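Local atomic coordinates of polyphosphate kinase (Porphyromonas gingivalis, PDB entry 2O8R), a protein that probably catalyses the reversible transfer of the terminal phosphate of ATP to a growing polyphosphate chain, with magnesium as cofactor. Residues 7-12 with 554-559; 508-513 with 628-633; 546-551 with 622-627. The protein carries 3 engineered substitutions. All coordinates share one frame; numbering follows the deposited sequence.

Contact 1 (7-12 with 554-559); sequences AYPFFR and QLYRAS
Tyr556 reaches from its helix into the extended N-terminal chain at Tyr8, Pro9 and Phe10. With CG anti to the carbonyl carbon (chi1 -78°), its ring runs alongside Tyr8. Tyr556 CB lies 3.5 Å from Tyr8 CE1, CG meets Tyr8 CD1 and CE1, and CD2 comes to 3.6 Å from Tyr8 CD1. The two tyrosines point in opposite directions with their planes only 2° apart, but they are slid so far, centroids 5.2 Å apart, that the rings barely overlap. Farther out, CE2 and CZ both lie beside Pro9 O, and CE2 is also 4.0 Å from Phe10 CE1, part of an offset edge-to-face pair in which the Tyr556 edge is turned toward the Phe10 face, with the planes at 65°. At the tip, Tyr556 OH gives a weak hydrogen bond of 2.8 Å to Pro9 O and is also hydrogen-bonded to Val576 N, so two backbone groups, a carbonyl and an amide, bond to the hydroxyl. The Tyr8 hydroxyl passes Arg557 CG at 3.5 Å and is hydrogen-bonded to Glu560, while Arg557 forms a salt bridge with Glu525. This aromatic cluster lies at the surface, where the loop leading into helix 13-29 rests on helix 549-560; the same helix also packs through Leu555 and Ala558 on strand 538-543.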
loop_
_atom_site.group_PDB
_atom_site.type_symbol
_atom_site.label_atom_id
_atom_site.label_comp_id
_atom_site.label_asym_id
_atom_site.label_seq_id
_atom_site.Cartn_x
_atom_site.Cartn_y
_atom_site.Cartn_z
ATOM N N ALA A 7 37.277 -13.653 -33.640
ATOM C CA ALA A 7 38.164 -12.733 -32.918
ATOM C C ALA A 7 37.482 -11.428 -32.513
ATOM O O ALA A 7 38.108 -10.357 -32.542
ATOM C CB ALA A 7 39.425 -12.440 -33.763
ATOM N N TYR A 8 36.214 -11.522 -32.116
ATOM C CA TYR A 8 35.378 -10.337 -31.889
ATOM C C TYR A 8 35.447 -9.741 -30.488
ATOM O O TYR A 8 35.401 -10.460 -29.491
ATOM C CB TYR A 8 33.933 -10.638 -32.252
ATOM C CG TYR A 8 33.716 -10.768 -33.733
ATOM C CD1 TYR A 8 33.709 -9.645 -34.555
ATOM C CD2 TYR A 8 33.508 -12.013 -34.318
ATOM C CE1 TYR A 8 33.496 -9.761 -35.926
ATOM C CE2 TYR A 8 33.289 -12.140 -35.687
ATOM C CZ TYR A 8 33.289 -11.012 -36.486
ATOM O OH TYR A 8 33.086 -11.136 -37.848
ATOM N N PRO A 9 35.508 -8.408 -30.410
ATOM C CA PRO A 9 35.517 -7.694 -29.136
ATOM C C PRO A 9 34.122 -7.610 -28.497
ATOM O O PRO A 9 33.112 -7.547 -29.213
ATOM C CB PRO A 9 35.988 -6.300 -29.539
ATOM C CG PRO A 9 35.441 -6.117 -30.919
ATOM C CD PRO A 9 35.517 -7.485 -31.561
ATOM N N PHE A 10 34.079 -7.634 -27.164
ATOM C CA PHE A 10 32.838 -7.471 -26.392
ATOM C C PHE A 10 33.102 -6.750 -25.079
ATOM O O PHE A 10 34.017 -7.126 -24.345
ATOM C CB PHE A 10 32.216 -8.823 -26.039
ATOM C CG PHE A 10 31.821 -9.656 -27.222
ATOM C CD1 PHE A 10 30.602 -9.465 -27.849
ATOM C CD2 PHE A 10 32.657 -10.656 -27.687
ATOM C CE1 PHE A 10 30.227 -10.247 -28.929
ATOM C CE2 PHE A 10 32.291 -11.438 -28.769
ATOM C CZ PHE A 10 31.068 -11.238 -29.385
ATOM N N PHE A 11 32.298 -5.739 -24.765
ATOM C CA PHE A 11 32.354 -5.125 -23.441
ATOM C C PHE A 11 31.875 -6.143 -22.444
ATOM O O PHE A 11 31.024 -6.967 -22.778
ATOM C CB PHE A 11 31.409 -3.944 -23.344
ATOM C CG PHE A 11 31.840 -2.754 -24.122
ATOM C CD1 PHE A 11 33.127 -2.251 -23.993
ATOM C CD2 PHE A 11 30.935 -2.108 -24.962
ATOM C CE1 PHE A 11 33.513 -1.130 -24.717
ATOM C CE2 PHE A 11 31.302 -0.986 -25.680
ATOM C CZ PHE A 11 32.599 -0.490 -25.565
ATOM N N ARG A 12 32.416 -6.099 -21.230
ATOM C CA ARG A 12 31.834 -6.843 -20.116
ATOM C C ARG A 12 30.488 -6.196 -19.773
ATOM O O ARG A 12 30.340 -4.977 -19.860
ATOM C CB ARG A 12 32.771 -6.812 -18.922
ATOM C CG ARG A 12 34.152 -7.296 -19.279
ATOM C CD ARG A 12 35.091 -7.407 -18.090
ATOM N NE ARG A 12 36.461 -7.613 -18.556
ATOM C CZ ARG A 12 37.018 -8.800 -18.799
ATOM N NH1 ARG A 12 36.331 -9.924 -18.611
ATOM N NH2 ARG A 12 38.272 -8.863 -19.238
ATOM N N GLN A 554 26.516 -11.546 -35.293
ATOM C CA GLN A 554 25.810 -11.330 -36.554
ATOM C C GLN A 554 25.841 -9.853 -36.960
ATOM O O GLN A 554 26.018 -9.522 -38.134
ATOM C CB GLN A 554 24.366 -11.828 -36.443
ATOM C CG GLN A 554 24.275 -13.213 -35.821
ATOM C CD GLN A 554 22.878 -13.802 -35.823
ATOM O OE1 GLN A 554 21.976 -13.302 -36.492
ATOM N NE2 GLN A 554 22.699 -14.888 -35.080
ATOM N N LEU A 555 25.685 -8.971 -35.977
ATOM C CA LEU A 555 25.678 -7.545 -36.238
ATOM C C LEU A 555 27.040 -7.104 -36.736
ATOM O O LEU A 555 27.132 -6.364 -37.719
ATOM C CB LEU A 555 25.277 -6.768 -34.989
ATOM C CG LEU A 555 23.852 -6.998 -34.489
ATOM C CD1 LEU A 555 23.668 -6.354 -33.121
ATOM C CD2 LEU A 555 22.816 -6.488 -35.489
ATOM N N TYR A 556 28.084 -7.580 -36.059
ATOM C CA TYR A 556 29.467 -7.339 -36.463
ATOM C C TYR A 556 29.716 -7.816 -37.893
ATOM O O TYR A 556 30.350 -7.113 -38.692
ATOM C CB TYR A 556 30.426 -8.080 -35.546
ATOM C CG TYR A 556 30.676 -7.441 -34.200
ATOM C CD1 TYR A 556 30.879 -6.069 -34.079
ATOM C CD2 TYR A 556 30.753 -8.222 -33.043
ATOM C CE1 TYR A 556 31.133 -5.489 -32.838
ATOM C CE2 TYR A 556 31.021 -7.654 -31.811
ATOM C CZ TYR A 556 31.201 -6.294 -31.716
ATOM O OH TYR A 556 31.450 -5.745 -30.493
ATOM N N ARG A 557 29.215 -9.009 -38.209
ATOM C CA ARG A 557 29.320 -9.527 -39.564
ATOM C C ARG A 557 28.527 -8.690 -40.567
ATOM O O ARG A 557 28.961 -8.521 -41.707
ATOM C CB ARG A 557 28.885 -10.984 -39.641
ATOM C CG ARG A 557 29.831 -11.982 -38.982
ATOM C CD ARG A 557 29.215 -13.380 -38.963
ATOM N NE ARG A 557 28.317 -13.560 -40.106
ATOM C CZ ARG A 557 27.024 -13.877 -40.027
ATOM N NH1 ARG A 557 26.439 -14.095 -38.850
ATOM N NH2 ARG A 557 26.317 -13.990 -41.144
ATOM N N ALA A 558 27.379 -8.163 -40.150
ATOM C CA ALA A 558 26.594 -7.295 -41.023
ATOM C C ALA A 558 27.371 -6.018 -41.298
ATOM O O ALA A 558 27.448 -5.570 -42.436
ATOM C CB ALA A 558 25.245 -6.989 -40.412
ATOM N N SER A 559 27.979 -5.457 -40.258
ATOM C CA SER A 559 28.816 -4.267 -40.400
ATOM C C SER A 559 29.956 -4.524 -41.383
ATOM O O SER A 559 30.092 -3.815 -42.390
ATOM C CB SER A 559 29.380 -3.849 -39.042
ATOM O OG SER A 559 30.170 -2.678 -39.150
#

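Contact 2 (508-513 with 628-633); sequences RLLVAR and ETACPV
Leu510 and Ala630 form an antiparallel hydrogen-bonded pair that joins the outermost strand 510-511 to strand 629-632 in the mixed sheet of the second C-terminal, phospholipase D-like domain. Leu510 N donates to Ala630 O at 2.8 Å, and Ala630 N returns a bond to Leu510 O at 2.7 Å. Leu510 O also receives a CA-H...O contact from Thr629 CA. The neighbouring pair, Val511 with Thr629, is non-hydrogen-bonded, and its amides are satisfied elsewhere: Val511 N by Asn515 OD1, Thr629 N by Ser615 OG. One step on, Ala512 N bonds to Glu628 O at 3.2 Å; the same oxygen meets Val511 CA at 3.4 Å. The carboxylate of Glu628 turns away from strand 510-511, its chain bent at chi2 (-88°). OE2 makes a salt bridge with Arg626, whereas OE1 is hydrogen-bonded to Ser615 and to ND1 of His439, the predicted phosphohistidine. Through Glu628, the residue just before strand 629-632, the contact reaches the probable active site. At the far end Pro632 has no amide hydrogen, and its ring sits beside Arg508, with Pro632 CG 3.7 Å from Arg508 CB.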
loop_
_atom_site.group_PDB
_atom_site.type_symbol
_atom_site.label_atom_id
_atom_site.label_comp_id
_atom_site.label_asym_id
_atom_site.label_seq_id
_atom_site.Cartn_x
_atom_site.Cartn_y
_atom_site.Cartn_z
ATOM N N ARG A 508 2.366 -14.289 -38.689
ATOM C CA ARG A 508 3.091 -13.025 -38.736
ATOM C C ARG A 508 3.826 -12.793 -37.435
ATOM O O ARG A 508 4.846 -12.114 -37.410
ATOM C CB ARG A 508 2.134 -11.862 -38.963
ATOM C CG ARG A 508 1.164 -12.037 -40.120
ATOM C CD ARG A 508 1.817 -11.727 -41.431
ATOM N NE ARG A 508 0.842 -11.324 -42.434
ATOM C CZ ARG A 508 1.150 -10.653 -43.539
ATOM N NH1 ARG A 508 2.409 -10.304 -43.776
ATOM N NH2 ARG A 508 0.198 -10.324 -44.402
ATOM N N LEU A 509 3.299 -13.370 -36.360
ATOM C CA LEU A 509 3.836 -13.168 -35.019
ATOM C C LEU A 509 5.179 -13.860 -34.819
ATOM O O LEU A 509 5.433 -14.908 -35.399
ATOM C CB LEU A 509 2.835 -13.694 -33.999
ATOM C CG LEU A 509 2.999 -13.288 -32.543
ATOM C CD1 LEU A 509 2.956 -11.773 -32.460
ATOM C CD2 LEU A 509 1.930 -13.962 -31.664
ATOM N N LEU A 510 6.035 -13.273 -33.996
ATOM C CA LEU A 510 7.288 -13.922 -33.628
ATOM C C LEU A 510 7.322 -14.253 -32.154
ATOM O O LEU A 510 7.294 -13.350 -31.319
ATOM C CB LEU A 510 8.464 -13.010 -33.924
ATOM C CG LEU A 510 8.622 -12.539 -35.353
ATOM C CD1 LEU A 510 9.958 -11.830 -35.460
ATOM C CD2 LEU A 510 8.561 -13.731 -36.280
ATOM N N VAL A 511 7.396 -15.541 -31.837
ATOM C CA VAL A 511 7.479 -15.996 -30.449
ATOM C C VAL A 511 8.828 -16.654 -30.139
ATOM O O VAL A 511 9.365 -17.411 -30.940
ATOM C CB VAL A 511 6.329 -16.948 -30.098
ATOM C CG1 VAL A 511 6.286 -17.207 -28.602
ATOM C CG2 VAL A 511 4.993 -16.356 -30.561
ATOM N N ALA A 512 9.379 -16.335 -28.977
ATOM C CA ALA A 512 10.674 -16.851 -28.569
ATOM C C ALA A 512 10.570 -18.343 -28.282
ATOM O O ALA A 512 9.536 -18.816 -27.812
ATOM C CB ALA A 512 11.178 -16.095 -27.341
ATOM N N ARG A 513 11.641 -19.079 -28.571
ATOM C CA ARG A 513 11.663 -20.542 -28.436
ATOM C C ARG A 513 10.760 -21.200 -29.486
ATOM O O ARG A 513 10.433 -22.379 -29.395
ATOM C CB ARG A 513 11.275 -20.991 -27.014
ATOM C CG ARG A 513 12.033 -20.289 -25.892
ATOM C CD ARG A 513 11.506 -20.683 -24.519
ATOM N NE ARG A 513 12.120 -21.923 -24.042
ATOM C CZ ARG A 513 11.545 -23.125 -24.089
ATOM N NH1 ARG A 513 10.321 -23.272 -24.585
ATOM N NH2 ARG A 513 12.197 -24.188 -23.632
ATOM N N GLU A 628 8.683 -14.656 -25.287
ATOM C CA GLU A 628 8.589 -13.251 -25.673
ATOM C C GLU A 628 7.770 -13.125 -26.944
ATOM O O GLU A 628 7.474 -14.121 -27.603
ATOM C CB GLU A 628 9.987 -12.697 -25.973
ATOM C CG GLU A 628 11.014 -12.916 -24.884
ATOM C CD GLU A 628 11.029 -11.818 -23.833
ATOM O OE1 GLU A 628 10.280 -10.832 -23.965
ATOM O OE2 GLU A 628 11.815 -11.939 -22.873
ATOM N N THR A 629 7.427 -11.897 -27.305
ATOM C CA THR A 629 6.796 -11.647 -28.597
ATOM C C THR A 629 7.465 -10.544 -29.397
ATOM O O THR A 629 8.051 -9.610 -28.842
ATOM C CB THR A 629 5.310 -11.286 -28.472
ATOM O OG1 THR A 629 5.148 -10.199 -27.541
ATOM C CG2 THR A 629 4.515 -12.489 -28.030
ATOM N N ALA A 630 7.372 -10.670 -30.715
ATOM C CA ALA A 630 7.639 -9.557 -31.605
ATOM C C ALA A 630 6.578 -9.566 -32.692
ATOM O O ALA A 630 6.138 -10.628 -33.147
ATOM C CB ALA A 630 9.030 -9.647 -32.199
ATOM N N CYS A 631 6.166 -8.374 -33.098
ATOM C CA CYS A 631 5.080 -8.233 -34.044
ATOM C C CYS A 631 5.415 -7.259 -35.169
ATOM O O CYS A 631 5.923 -6.165 -34.910
ATOM C CB CYS A 631 3.854 -7.744 -33.315
ATOM S SG CYS A 631 2.367 -8.010 -34.219
ATOM N N PRO A 632 5.159 -7.672 -36.428
ATOM C CA PRO A 632 5.226 -6.815 -37.601
ATOM C C PRO A 632 4.169 -5.736 -37.554
ATOM O O PRO A 632 3.024 -6.000 -37.176
ATOM C CB PRO A 632 4.892 -7.767 -38.750
ATOM C CG PRO A 632 4.149 -8.856 -38.129
ATOM C CD PRO A 632 4.818 -9.050 -36.807
ATOM N N VAL A 633 4.566 -4.529 -37.926
ATOM C CA VAL A 633 3.643 -3.441 -38.097
ATOM C C VAL A 633 3.258 -3.484 -39.575
ATOM O O VAL A 633 4.051 -3.110 -40.432
ATOM C CB VAL A 633 4.334 -2.132 -37.744
ATOM C CG1 VAL A 633 3.380 -0.950 -37.869
ATOM C CG2 VAL A 633 4.902 -2.221 -36.350
#

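Contact 3 (546-551 with 622-627); sequences LQDKNV and NLYNRI
The Tyr624 ring brings its CE2 edge to the carboxylate of Asp548. Asp548 OD1 lies in the plane of the ring, 3.6 Å from Tyr624 CE2, and the planes of carboxylate and ring stand 50° apart. Over one face of the ring sits Leu623 CB, 4.1 Å above the plane and displaced from the ring centre. A carboxylate oxygen at an aromatic edge faces ring hydrogens, which carry a slight positive charge, so the approach is probably mildly attractive. The Asp548 side chain has CG anti to the backbone N (chi1 -177°), which places CG beside Leu623 CD1. That methyl is shared between two neighbours: it lies 3.7 Å from Asp548 CG and 3.6 Å from Val551 CG2. One methyl therefore touches both the acid and the first turn of the helix that the acid caps. No hydrogen bond joins the two segments; a hydrogen bond lies within 546-551, where Val551 N donates to Asp548 OD2 at 2.9 Å with an N-H...O angle of 168°. That bond meets OD2 on the anti side, while OD1 is the oxygen beside Tyr624. Leu623 also packs on Met516 and Ile520 of helix 516-532, and Val551 on Trp618. The arrangement is an aspartate N-cap at the start of helix 549-560, after the loop that follows strand 538-543, with the short, weakly bonded helix 620-624 packed against it in the second phospholipase D-like domain.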
loop_
_atom_site.group_PDB
_atom_site.type_symbol
_atom_site.label_atom_id
_atom_site.label_comp_id
_atom_site.label_asym_id
_atom_site.label_seq_id
_atom_site.Cartn_x
_atom_site.Cartn_y
_atom_site.Cartn_z
ATOM N N LEU A 546 21.383 -4.873 -25.146
ATOM C CA LEU A 546 22.018 -5.753 -26.116
ATOM C C LEU A 546 23.246 -6.421 -25.487
ATOM O O LEU A 546 24.222 -5.764 -25.110
ATOM C CB LEU A 546 22.411 -4.980 -27.372
ATOM C CG LEU A 546 23.123 -5.813 -28.434
ATOM C CD1 LEU A 546 22.265 -6.983 -28.837
ATOM C CD2 LEU A 546 23.479 -4.953 -29.636
ATOM N N GLN A 547 23.195 -7.738 -25.383
ATOM C CA GLN A 547 24.193 -8.451 -24.620
ATOM C C GLN A 547 24.463 -9.837 -25.215
ATOM O O GLN A 547 25.516 -10.424 -24.964
ATOM C CB GLN A 547 23.714 -8.532 -23.160
ATOM C CG GLN A 547 24.671 -9.142 -22.158
ATOM C CD GLN A 547 24.471 -10.630 -21.986
ATOM O OE1 GLN A 547 23.529 -11.211 -22.530
ATOM N NE2 GLN A 547 25.359 -11.258 -21.226
ATOM N N ASP A 548 23.526 -10.357 -26.008
ATOM C CA ASP A 548 23.672 -11.702 -26.552
ATOM C C ASP A 548 24.813 -11.836 -27.545
ATOM O O ASP A 548 24.749 -11.278 -28.639
ATOM C CB ASP A 548 22.391 -12.184 -27.217
ATOM C CG ASP A 548 22.519 -13.609 -27.731
ATOM O OD1 ASP A 548 22.463 -14.548 -26.905
ATOM O OD2 ASP A 548 22.695 -13.798 -28.951
ATOM N N LYS A 549 25.830 -12.616 -27.171
ATOM C CA LYS A 549 27.029 -12.817 -28.000
ATOM C C LYS A 549 26.731 -13.205 -29.441
ATOM O O LYS A 549 27.410 -12.743 -30.355
ATOM C CB LYS A 549 27.961 -13.866 -27.390
ATOM C CG LYS A 549 28.888 -13.359 -26.307
ATOM C CD LYS A 549 29.824 -14.481 -25.875
ATOM C CE LYS A 549 30.457 -14.233 -24.514
ATOM N NZ LYS A 549 29.518 -14.462 -23.372
ATOM N N ASN A 550 25.724 -14.046 -29.651
ATOM C CA ASN A 550 25.437 -14.510 -30.998
ATOM C C ASN A 550 24.897 -13.428 -31.899
ATOM O O ASN A 550 25.454 -13.181 -32.964
ATOM C CB ASN A 550 24.537 -15.734 -30.995
ATOM C CG ASN A 550 25.301 -17.003 -30.681
ATOM O OD1 ASN A 550 26.302 -16.982 -29.954
ATOM N ND2 ASN A 550 24.843 -18.120 -31.235
ATOM N N VAL A 551 23.842 -12.755 -31.457
ATOM C CA VAL A 551 23.250 -11.698 -32.266
ATOM C C VAL A 551 24.253 -10.567 -32.469
ATOM O O VAL A 551 24.307 -9.972 -33.541
ATOM C CB VAL A 551 21.947 -11.140 -31.660
ATOM C CG1 VAL A 551 21.180 -10.413 -32.714
ATOM C CG2 VAL A 551 21.099 -12.246 -31.153
ATOM N N ASN A 622 16.776 -13.517 -22.649
ATOM C CA ASN A 622 15.591 -13.100 -23.401
ATOM C C ASN A 622 15.251 -13.976 -24.610
ATOM O O ASN A 622 14.101 -14.368 -24.781
ATOM C CB ASN A 622 15.733 -11.648 -23.842
ATOM C CG ASN A 622 15.607 -10.675 -22.695
ATOM O OD1 ASN A 622 15.723 -11.047 -21.530
ATOM N ND2 ASN A 622 15.375 -9.412 -23.019
ATOM N N LEU A 623 16.248 -14.286 -25.436
ATOM C CA LEU A 623 16.017 -15.037 -26.673
ATOM C C LEU A 623 15.919 -16.552 -26.477
ATOM O O LEU A 623 15.609 -17.273 -27.426
ATOM C CB LEU A 623 17.111 -14.733 -27.705
ATOM C CG LEU A 623 17.444 -13.277 -28.063
ATOM C CD1 LEU A 623 18.923 -13.111 -28.357
ATOM C CD2 LEU A 623 16.618 -12.776 -29.227
ATOM N N TYR A 624 16.184 -17.034 -25.261
ATOM C CA TYR A 624 16.231 -18.478 -25.004
ATOM C C TYR A 624 15.412 -18.986 -23.812
ATOM O O TYR A 624 14.763 -20.025 -23.904
ATOM C CB TYR A 624 17.682 -18.947 -24.892
ATOM C CG TYR A 624 18.523 -18.634 -26.116
ATOM C CD1 TYR A 624 18.304 -19.292 -27.325
ATOM C CD2 TYR A 624 19.535 -17.680 -26.063
ATOM C CE1 TYR A 624 19.073 -19.006 -28.450
ATOM C CE2 TYR A 624 20.311 -17.385 -27.178
ATOM C CZ TYR A 624 20.077 -18.055 -28.368
ATOM O OH TYR A 624 20.842 -17.769 -29.475
ATOM N N ASN A 625 15.439 -18.260 -22.698
ATOM C CA ASN A 625 14.740 -18.688 -21.478
ATOM C C ASN A 625 13.260 -18.306 -21.400
ATOM O O ASN A 625 12.423 -19.109 -20.983
ATOM C CB ASN A 625 15.456 -18.158 -20.235
ATOM C CG ASN A 625 16.873 -18.650 -20.129
ATOM O OD1 ASN A 625 17.536 -18.892 -21.136
ATOM N ND2 ASN A 625 17.352 -18.807 -18.903
ATOM N N ARG A 626 12.948 -17.076 -21.788
ATOM C CA ARG A 626 11.596 -16.544 -21.687
ATOM C C ARG A 626 10.716 -16.844 -22.903
ATOM O O ARG A 626 11.211 -17.113 -23.998
ATOM C CB ARG A 626 11.660 -15.023 -21.487
ATOM C CG ARG A 626 12.011 -14.592 -20.080
ATOM C CD ARG A 626 13.330 -13.872 -20.017
ATOM N NE ARG A 626 13.191 -12.490 -20.469
ATOM C CZ ARG A 626 12.870 -11.463 -19.684
ATOM N NH1 ARG A 626 12.772 -10.244 -20.198
ATOM N NH2 ARG A 626 12.650 -11.647 -18.388
ATOM N N ILE A 627 9.403 -16.780 -22.717
ATOM C CA ILE A 627 8.545 -16.614 -23.877
ATOM C C ILE A 627 8.257 -15.123 -24.116
ATOM O O ILE A 627 7.712 -14.419 -23.258
ATOM C CB ILE A 627 7.292 -17.526 -23.845
ATOM C CG1 ILE A 627 7.651 -18.889 -24.463
ATOM C CG2 ILE A 627 6.121 -16.895 -24.607
ATOM C CD1 ILE A 627 6.509 -19.865 -24.560
#

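How the contacts relate
From the N terminus, residues 7-12 meet helix 549-560 only after 541 residues, so contact 1 closes the longest loop and ties the N-terminal region to the second C-terminal domain. Contact 2 opens at 508-513 and closes at 628-633, joining two strands of one sheet. Contact 3, from 546-551 to 622-627, is nested inside it and joins the N-terminus of helix 549-560 to helix 620-624. Contact 1 crosses both, because its second segment falls within their loops. Contacts 1 and 3 share helix 549-560 and touch where Leu555 CD1 packs on Leu546 CD2. Contacts 2 and 3 meet where helix 620-624 leads into strand 629-632, whereas contacts 1 and 2 stay about 12 Å apart at their nearest atoms.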